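Branched-chain-amino-acid aminotransferase (Deinococcus radiodurans, PDB 3UZO) probably catalyses the reversible, pyridoxal-phosphate-dependent transfer of the amino group between leucine, valine or isoleucine and 2-oxoglutarate. Local coordinates at residues 146-151 with 162-166. Numbering follows the deposited sequence.
Sequences PFVIGV and EFIFS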
ATOM      1  N   PRO A 146      -4.385  -7.303 -15.432  1.00  8.08           N
ATOM      2  CA  PRO A 146      -3.238  -6.526 -15.909  1.00  7.99           C
ATOM      3  C   PRO A 146      -2.652  -5.881 -14.658  1.00  9.44           C
ATOM      4  O   PRO A 146      -3.404  -5.516 -13.745  1.00  7.73           O
ATOM      5  CB  PRO A 146      -3.872  -5.462 -16.815  1.00  7.57           C
ATOM      6  CG  PRO A 146      -5.250  -6.006 -17.132  1.00  6.97           C
ATOM      7  CD  PRO A 146      -5.651  -6.684 -15.859  1.00  6.55           C
ATOM      8  N   PHE A 147      -1.329  -5.759 -14.589  1.00  7.73           N
ATOM      9  CA  PHE A 147      -0.721  -5.117 -13.437  1.00 10.48           C
ATOM     10  C   PHE A 147       0.648  -4.561 -13.777  1.00  7.97           C
ATOM     11  O   PHE A 147       1.295  -5.013 -14.715  1.00  8.36           O
ATOM     12  CB  PHE A 147      -0.649  -6.077 -12.231  1.00  6.72           C
ATOM     13  CG  PHE A 147       0.290  -7.240 -12.409  1.00  7.35           C
ATOM     14  CD1 PHE A 147       1.586  -7.188 -11.903  1.00  8.75           C
ATOM     15  CD2 PHE A 147      -0.142  -8.411 -13.023  1.00  8.36           C
ATOM     16  CE1 PHE A 147       2.441  -8.296 -12.001  1.00  9.87           C
ATOM     17  CE2 PHE A 147       0.700  -9.521 -13.131  1.00  9.01           C
ATOM     18  CZ  PHE A 147       1.994  -9.463 -12.617  1.00  8.94           C
ATOM     19  N   VAL A 148       1.049  -3.543 -13.027  1.00  9.51           N
ATOM     20  CA  VAL A 148       2.331  -2.874 -13.208  1.00 10.71           C
ATOM     21  C   VAL A 148       3.021  -2.810 -11.855  1.00 10.50           C
ATOM     22  O   VAL A 148       2.410  -2.441 -10.853  1.00 10.57           O
ATOM     23  CB  VAL A 148       2.146  -1.427 -13.751  1.00 10.48           C
ATOM     24  CG1 VAL A 148       3.504  -0.748 -13.932  1.00 12.07           C
ATOM     25  CG2 VAL A 148       1.382  -1.470 -15.078  1.00 11.12           C
ATOM     26  N   ILE A 149       4.296  -3.180 -11.834  1.00  7.07           N
ATOM     27  CA  ILE A 149       5.077  -3.187 -10.605  1.00  7.53           C
ATOM     28  C   ILE A 149       6.450  -2.580 -10.841  1.00  7.72           C
ATOM     29  O   ILE A 149       7.034  -2.753 -11.917  1.00  9.09           O
ATOM     30  CB  ILE A 149       5.286  -4.632 -10.081  1.00  9.87           C
ATOM     31  CG1 ILE A 149       5.826  -5.522 -11.211  1.00  6.69           C
ATOM     32  CG2 ILE A 149       3.973  -5.188  -9.542  1.00 10.38           C
ATOM     33  CD1 ILE A 149       6.166  -6.938 -10.794  1.00  8.83           C
ATOM     34  N   GLY A 150       6.950  -1.869  -9.834  1.00  5.80           N
ATOM     35  CA  GLY A 150       8.269  -1.271  -9.919  1.00  7.62           C
ATOM     36  C   GLY A 150       9.300  -2.333  -9.574  1.00  8.54           C
ATOM     37  O   GLY A 150       9.153  -3.043  -8.571  1.00  6.37           O
ATOM     38  N   VAL A 151      10.341  -2.457 -10.392  1.00 10.43           N
ATOM     39  CA  VAL A 151      11.367  -3.465 -10.142  1.00 11.99           C
ATOM     40  C   VAL A 151      12.786  -2.916 -10.291  1.00 13.23           C
ATOM     41  O   VAL A 151      12.976  -1.711 -10.476  1.00 13.62           O
ATOM     42  CB  VAL A 151      11.191  -4.669 -11.084  1.00  9.72           C
ATOM     43  CG1 VAL A 151       9.791  -5.272 -10.904  1.00 11.88           C
ATOM     44  CG2 VAL A 151      11.415  -4.239 -12.523  1.00 10.35           C
ATOM     45  N   GLU A 162      13.074   0.563 -13.026  1.00 14.24           N
ATOM     46  CA  GLU A 162      12.471  -0.258 -14.063  1.00 14.17           C
ATOM     47  C   GLU A 162      11.085  -0.723 -13.633  1.00 12.42           C
ATOM     48  O   GLU A 162      10.734  -0.666 -12.453  1.00 10.55           O
ATOM     49  CB  GLU A 162      13.351  -1.476 -14.357  1.00 30.35           C
ATOM     50  CG  GLU A 162      14.774  -1.128 -14.757  1.00 35.27           C
ATOM     51  CD  GLU A 162      15.583  -2.350 -15.138  1.00 38.84           C
ATOM     52  OE1 GLU A 162      16.824  -2.235 -15.220  1.00 42.28           O
ATOM     53  OE2 GLU A 162      14.980  -3.422 -15.364  1.00 41.30           O
ATOM     54  N   PHE A 163      10.293  -1.168 -14.600  1.00 13.64           N
ATOM     55  CA  PHE A 163       8.951  -1.644 -14.303  1.00 14.12           C
ATOM     56  C   PHE A 163       8.575  -2.825 -15.176  1.00 13.39           C
ATOM     57  O   PHE A 163       9.152  -3.049 -16.246  1.00 15.02           O
ATOM     58  CB  PHE A 163       7.916  -0.533 -14.523  1.00 12.71           C
ATOM     59  CG  PHE A 163       8.208   0.730 -13.771  1.00 13.72           C
ATOM     60  CD1 PHE A 163       9.150   1.640 -14.248  1.00 15.29           C
ATOM     61  CD2 PHE A 163       7.564   0.998 -12.566  1.00 12.82           C
ATOM     62  CE1 PHE A 163       9.448   2.798 -13.531  1.00 16.06           C
ATOM     63  CE2 PHE A 163       7.857   2.149 -11.844  1.00 14.57           C
ATOM     64  CZ  PHE A 163       8.801   3.051 -12.324  1.00 14.84           C
ATOM     65  N   ILE A 164       7.599  -3.584 -14.701  1.00 10.46           N
ATOM     66  CA  ILE A 164       7.081  -4.708 -15.446  1.00  9.94           C
ATOM     67  C   ILE A 164       5.573  -4.507 -15.595  1.00  9.05           C
ATOM     68  O   ILE A 164       4.897  -4.024 -14.676  1.00  7.20           O
ATOM     69  CB  ILE A 164       7.337  -6.048 -14.717  1.00 13.31           C
ATOM     70  CG1 ILE A 164       8.790  -6.485 -14.918  1.00 13.54           C
ATOM     71  CG2 ILE A 164       6.357  -7.099 -15.215  1.00 10.90           C
ATOM     72  CD1 ILE A 164       9.138  -7.807 -14.241  1.00 20.37           C
ATOM     73  N   PHE A 165       5.063  -4.835 -16.773  1.00  9.52           N
ATOM     74  CA  PHE A 165       3.632  -4.760 -17.048  1.00 11.20           C
ATOM     75  C   PHE A 165       3.288  -6.169 -17.479  1.00 11.03           C
ATOM     76  O   PHE A 165       3.923  -6.714 -18.383  1.00 10.48           O
ATOM     77  CB  PHE A 165       3.307  -3.806 -18.193  1.00 10.09           C
ATOM     78  CG  PHE A 165       1.912  -3.984 -18.750  1.00 11.54           C
ATOM     79  CD1 PHE A 165       0.803  -3.984 -17.908  1.00 11.37           C
ATOM     80  CD2 PHE A 165       1.705  -4.118 -20.125  1.00 13.82           C
ATOM     81  CE1 PHE A 165      -0.489  -4.109 -18.418  1.00 12.24           C
ATOM     82  CE2 PHE A 165       0.413  -4.243 -20.649  1.00 12.25           C
ATOM     83  CZ  PHE A 165      -0.686  -4.237 -19.792  1.00 12.80           C
ATOM     84  N   SER A 166       2.288  -6.764 -16.839  1.00  9.57           N
ATOM     85  CA  SER A 166       1.916  -8.128 -17.180  1.00  8.29           C
ATOM     86  C   SER A 166       0.412  -8.311 -17.144  1.00  8.66           C
ATOM     87  O   SER A 166      -0.301  -7.578 -16.453  1.00  8.72           O
ATOM     88  CB  SER A 166       2.588  -9.103 -16.198  1.00 10.17           C
ATOM     89  OG  SER A 166       2.276 -10.454 -16.487  1.00 12.99           O
TER
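A beta hairpin in the antiparallel sheet of this class-IV aminotransferase joins 146-151 to 162-166, its strands linked by a ten-residue loop. F147 with S166, I149 with I164 and V151 with E162 are the hydrogen-bonded pairs; V148 with F165 and G150 with F163 are the non-hydrogen-bonded ones. I149 and I164 exchange two bonds, N to O in each direction, both 3.0 Å. Farther from the loop, F147 N gives its hydrogen to S166 O at 2.8 Å. Next to the loop the last pair is uneven: V151 N to E162 O is short (2.8 Å) and straight, although the donor lies 41° out of the carbonyl plane, while the return bond from E162 N to V151 O is weak at 3.4 Å.

On the face with V148, F163 and F165, the F165 ring turns an edge to the first strand, its CD1 3.4 Å from F147 O, while V148 CG2 meets the same CD1 obliquely. M101 of helix 94-107 touches both V148 and F165. Further along, the F163 ring lies beside the first strand, with CD2 3.6 Å from G150 CA; W44 meets F163 edge-to-face.

On the other face I149 CG1 lies 3.9 Å from I164 CB, the two side chains running the same way, and V151 CG2 reaches I164 CG1. F147 packs there against E64 and H70 of the second subunit. Two residues before F147 comes R145, seen to bind L-glutamate, so this strand runs out of the substrate site. With CG between its own N and carbonyl carbon (chi1 67°), the F147 ring leans across to the neighbouring strand. S166 OG is hydrogen-bonded to Y40 O, while S166 CB lies 3.6 Å from both CE2 and CZ of F147.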